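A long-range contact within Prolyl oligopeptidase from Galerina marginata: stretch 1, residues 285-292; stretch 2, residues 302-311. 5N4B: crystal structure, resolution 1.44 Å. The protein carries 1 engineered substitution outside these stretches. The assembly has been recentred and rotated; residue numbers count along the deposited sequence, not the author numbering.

Stretch 1, residues 285-292: KNLLWVAE
Stretch 2 302-311: IHWRKVVNEY

Residues 285-292 and 302-311 run antiparallel and bury 856 Å² between them, counting both sides. Stretch 1 is extended, with phi/psi near -146/113 at Leu288, -116/152 at Trp289 and -130/129 at Val290. Two hydrogen-bonded pairs fix the register. Leu288 faces Val308, with Leu288 N to Val308 O at 3.1 Å and Val308 N to Leu288 O at 2.9 Å; Val290 faces Arg305, with Val290 N to Arg305 O at 2.9 Å and Arg305 N to Val290 O at 2.8 Å. All four bonds are nearly straight, with angles at the hydrogen between 161° and 172°.

One residue, Trp289, separates the pairs in stretch 1 but two, Lys306 and Val307, separate them in stretch 2, so the register slips by one in a beta bulge. Lys306 (-89/70) and Val307 (-64/-50) absorb the extra residue, and the chain turns a corner at Val307. A weak hydrogen bond from Val307 N to Arg305 O, 3.0 Å, spans this kink, while Trp289 CA lies 3.3 Å from the same Arg305 O in a CA-H...O contact.

Trp289 fills the space opposite the bulge and has the largest area covered by the other stretch, 130 Å². Its chi1 of -63° (m) and chi2 of -5° lay the indole beside stretch 2. Lys306, chi1 m and the rest of its chain t, extends its methylenes over one face, with Lys306 CG 3.7 Å from the centroid of the five-membered ring of Trp289, a CH-pi contact 15° off the normal. At the ring edge, Trp289 NE1 donates to Asn309 OD1 at 3.0 Å. Asn309 reaches it with chi1 -156° (t) and chi2 37°; the angle of 137° makes this bond more bent than those of the backbone.

The benzo side of Trp289 meets Trp304 (chi1 -62°, m; chi2 110°), with Trp289 CE3 3.6 Å from Trp304 CB. The six-membered ring of Trp289 and the five-membered ring of Trp304 have centroids 5.5 Å apart and planes at 50°, an oblique apolar pairing. Beyond it, the small Ala291 points toward stretch 2, its CB 3.8 Å from Trp304 CE3 and 3.4 Å from Ile302 CG2 (Ile302 chi1 m, chi2 t).

Leu288, Val290, Val308 and Arg305 direct their side chains to one face of the sheet, all with chi1 t. Leu288 CB and Val308 CB approach to 3.9 Å, and Val290 CG2 lies 3.9 Å from Val307 CG2. The all-t chain of Arg305 instead leads away, and its guanidinium is hydrogen-bonded elsewhere in the structure.

At the other end, Leu287 (chi1 m, chi2 t) places CD2 over the Tyr311 ring, 3.8 Å from its centroid and only 5° off the normal, a CH-pi contact. Tyr311, chi1 -75° (m) and chi2 -78°, presents that face to the leucine. Near this end one water lies 2.8 Å from both Asn286 O and Glu310 O. At the Glu292 end, past Ala291, another water accepts from Glu292 N at 2.9 Å and donates to His303 O at 2.7 Å.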

# COMPACT_ATOMS: atom_id res chain seq x y z
N LYS A 285 7.45 -7.25 -13.78
CA LYS A 285 7.50 -8.08 -14.96
C LYS A 285 6.62 -9.29 -14.74
O LYS A 285 6.61 -9.82 -13.72
CB LYS A 285 8.92 -8.52 -15.32
CG LYS A 285 9.91 -7.41 -15.61
CD LYS A 285 11.30 -7.99 -15.85
CE LYS A 285 12.29 -6.93 -16.27
NZ LYS A 285 12.75 -6.05 -15.18
N ASN A 286 5.87 -9.65 -15.76
CA ASN A 286 5.01 -10.79 -15.66
C ASN A 286 4.77 -11.55 -16.95
O ASN A 286 4.84 -11.05 -17.99
CB ASN A 286 3.64 -10.42 -15.00
CG ASN A 286 2.74 -9.54 -15.85
OD1 ASN A 286 1.81 -9.97 -16.50
ND2 ASN A 286 3.02 -8.36 -15.80
N LEU A 287 4.45 -12.81 -16.79
CA LEU A 287 3.98 -13.61 -17.89
C LEU A 287 2.47 -13.39 -18.06
O LEU A 287 1.76 -12.94 -17.16
CB LEU A 287 4.24 -15.11 -17.66
CG LEU A 287 5.68 -15.46 -17.29
CD1 LEU A 287 5.84 -16.97 -17.22
CD2 LEU A 287 6.68 -14.88 -18.21
N LEU A 288 1.98 -13.71 -19.24
CA LEU A 288 0.57 -13.57 -19.56
C LEU A 288 0.19 -14.70 -20.50
O LEU A 288 0.67 -14.77 -21.64
CB LEU A 288 0.28 -12.21 -20.20
CG LEU A 288 -1.11 -12.06 -20.84
CD1 LEU A 288 -2.13 -12.09 -19.79
CD2 LEU A 288 -1.18 -10.79 -21.68
N TRP A 289 -0.65 -15.60 -20.01
CA TRP A 289 -1.17 -16.71 -20.80
C TRP A 289 -2.68 -16.55 -20.93
O TRP A 289 -3.34 -15.94 -20.05
CB TRP A 289 -0.84 -18.08 -20.19
CG TRP A 289 0.63 -18.43 -20.08
CD1 TRP A 289 1.70 -17.73 -20.54
CD2 TRP A 289 1.14 -19.61 -19.46
NE1 TRP A 289 2.86 -18.40 -20.22
CE2 TRP A 289 2.54 -19.56 -19.58
CE3 TRP A 289 0.54 -20.69 -18.81
CZ2 TRP A 289 3.36 -20.56 -19.08
CZ3 TRP A 289 1.36 -21.69 -18.29
CH2 TRP A 289 2.75 -21.62 -18.46
N VAL A 290 -3.24 -17.06 -22.02
CA VAL A 290 -4.64 -16.85 -22.36
C VAL A 290 -5.28 -18.18 -22.67
O VAL A 290 -4.80 -18.91 -23.53
CB VAL A 290 -4.78 -15.92 -23.58
CG1 VAL A 290 -6.27 -15.70 -23.91
CG2 VAL A 290 -4.07 -14.59 -23.35
N ALA A 291 -6.40 -18.45 -22.04
CA ALA A 291 -7.21 -19.63 -22.31
C ALA A 291 -8.56 -19.20 -22.87
O ALA A 291 -9.15 -18.21 -22.43
CB ALA A 291 -7.47 -20.48 -21.07
N GLU A 292 -9.08 -19.99 -23.79
CA GLU A 292 -10.44 -19.82 -24.27
C GLU A 292 -11.38 -20.63 -23.39
O GLU A 292 -11.15 -21.82 -23.13
CB GLU A 292 -10.52 -20.28 -25.72
CG GLU A 292 -9.77 -19.41 -26.68
CD GLU A 292 -10.00 -19.79 -28.12
OE1 GLU A 292 -10.29 -20.98 -28.35
OE2 GLU A 292 -9.91 -18.92 -28.99
N ILE A 302 -7.23 -26.93 -18.46
CA ILE A 302 -7.31 -25.74 -19.30
C ILE A 302 -6.13 -25.68 -20.26
O ILE A 302 -4.97 -25.91 -19.89
CB ILE A 302 -7.32 -24.52 -18.38
CG1 ILE A 302 -8.67 -24.39 -17.74
CG2 ILE A 302 -7.03 -23.26 -19.17
CD1 ILE A 302 -8.62 -23.53 -16.52
N HIS A 303 -6.41 -25.29 -21.50
CA HIS A 303 -5.40 -25.10 -22.52
C HIS A 303 -4.93 -23.65 -22.48
O HIS A 303 -5.68 -22.74 -22.83
CB HIS A 303 -5.94 -25.49 -23.88
CG HIS A 303 -4.92 -25.35 -24.96
ND1 HIS A 303 -3.60 -25.68 -24.77
CD2 HIS A 303 -5.03 -24.89 -26.22
CE1 HIS A 303 -2.93 -25.43 -25.88
NE2 HIS A 303 -3.77 -24.96 -26.78
N TRP A 304 -3.68 -23.44 -22.09
CA TRP A 304 -3.08 -22.11 -22.08
C TRP A 304 -2.33 -21.84 -23.36
O TRP A 304 -1.42 -22.60 -23.73
CB TRP A 304 -2.11 -21.99 -20.92
CG TRP A 304 -2.71 -22.13 -19.61
CD1 TRP A 304 -2.57 -23.18 -18.74
CD2 TRP A 304 -3.62 -21.22 -18.99
NE1 TRP A 304 -3.30 -22.96 -17.63
CE2 TRP A 304 -3.96 -21.77 -17.74
CE3 TRP A 304 -4.16 -19.97 -19.36
CZ2 TRP A 304 -4.81 -21.12 -16.85
CZ3 TRP A 304 -5.02 -19.34 -18.45
CH2 TRP A 304 -5.33 -19.92 -17.23
N ARG A 305 -2.63 -20.69 -23.98
CA ARG A 305 -1.81 -20.12 -25.03
C ARG A 305 -0.79 -19.18 -24.38
O ARG A 305 -1.17 -18.22 -23.70
CB ARG A 305 -2.66 -19.33 -26.02
CG ARG A 305 -1.88 -18.71 -27.16
CD ARG A 305 -2.79 -18.07 -28.14
NE ARG A 305 -2.04 -17.48 -29.23
CZ ARG A 305 -2.60 -16.94 -30.31
NH1 ARG A 305 -3.91 -16.91 -30.46
NH2 ARG A 305 -1.83 -16.43 -31.27
N LYS A 306 0.49 -19.44 -24.60
CA LYS A 306 1.59 -18.79 -23.88
C LYS A 306 2.01 -17.50 -24.60
O LYS A 306 3.11 -17.36 -25.13
CB LYS A 306 2.74 -19.77 -23.68
CG LYS A 306 2.35 -21.01 -22.87
CD LYS A 306 3.57 -21.96 -22.69
CE LYS A 306 3.22 -23.23 -21.93
NZ LYS A 306 4.45 -24.10 -21.98
N VAL A 307 1.11 -16.52 -24.53
CA VAL A 307 1.24 -15.30 -25.33
C VAL A 307 2.48 -14.52 -24.94
O VAL A 307 3.25 -14.08 -25.81
CB VAL A 307 -0.04 -14.46 -25.24
CG1 VAL A 307 0.11 -13.16 -25.94
CG2 VAL A 307 -1.19 -15.20 -25.85
N VAL A 308 2.66 -14.27 -23.65
CA VAL A 308 3.89 -13.68 -23.10
C VAL A 308 4.52 -14.75 -22.23
O VAL A 308 3.98 -15.12 -21.18
CB VAL A 308 3.62 -12.39 -22.30
CG1 VAL A 308 4.91 -11.88 -21.65
CG2 VAL A 308 2.98 -11.29 -23.17
N ASN A 309 5.68 -15.28 -22.67
CA ASN A 309 6.28 -16.42 -22.00
C ASN A 309 7.73 -16.20 -21.59
O ASN A 309 8.42 -17.17 -21.28
CB ASN A 309 6.15 -17.68 -22.86
CG ASN A 309 6.21 -18.92 -22.05
OD1 ASN A 309 5.69 -18.98 -20.93
ND2 ASN A 309 6.86 -19.94 -22.61
N GLU A 310 8.17 -14.96 -21.49
CA GLU A 310 9.43 -14.61 -20.85
C GLU A 310 9.17 -13.38 -20.01
O GLU A 310 8.27 -12.58 -20.31
CB GLU A 310 10.54 -14.33 -21.89
CG GLU A 310 10.09 -13.31 -22.94
CD GLU A 310 11.21 -12.74 -23.84
OE1 GLU A 310 12.20 -13.47 -24.11
OE2 GLU A 310 11.11 -11.54 -24.23
N TYR A 311 9.93 -13.25 -18.93
CA TYR A 311 9.87 -12.11 -18.03
C TYR A 311 10.64 -10.95 -18.64
O TYR A 311 11.87 -10.96 -18.69
CB TYR A 311 10.45 -12.48 -16.66
CG TYR A 311 9.51 -13.34 -15.84
CD1 TYR A 311 8.43 -12.77 -15.17
CD2 TYR A 311 9.69 -14.71 -15.74
CE1 TYR A 311 7.56 -13.52 -14.43
CE2 TYR A 311 8.83 -15.50 -15.00
CZ TYR A 311 7.77 -14.90 -14.33
OH TYR A 311 6.90 -15.66 -13.60
O HOH W 1 7.13 -10.19 -19.45
O HOH W 2 -7.66 -22.36 -24.55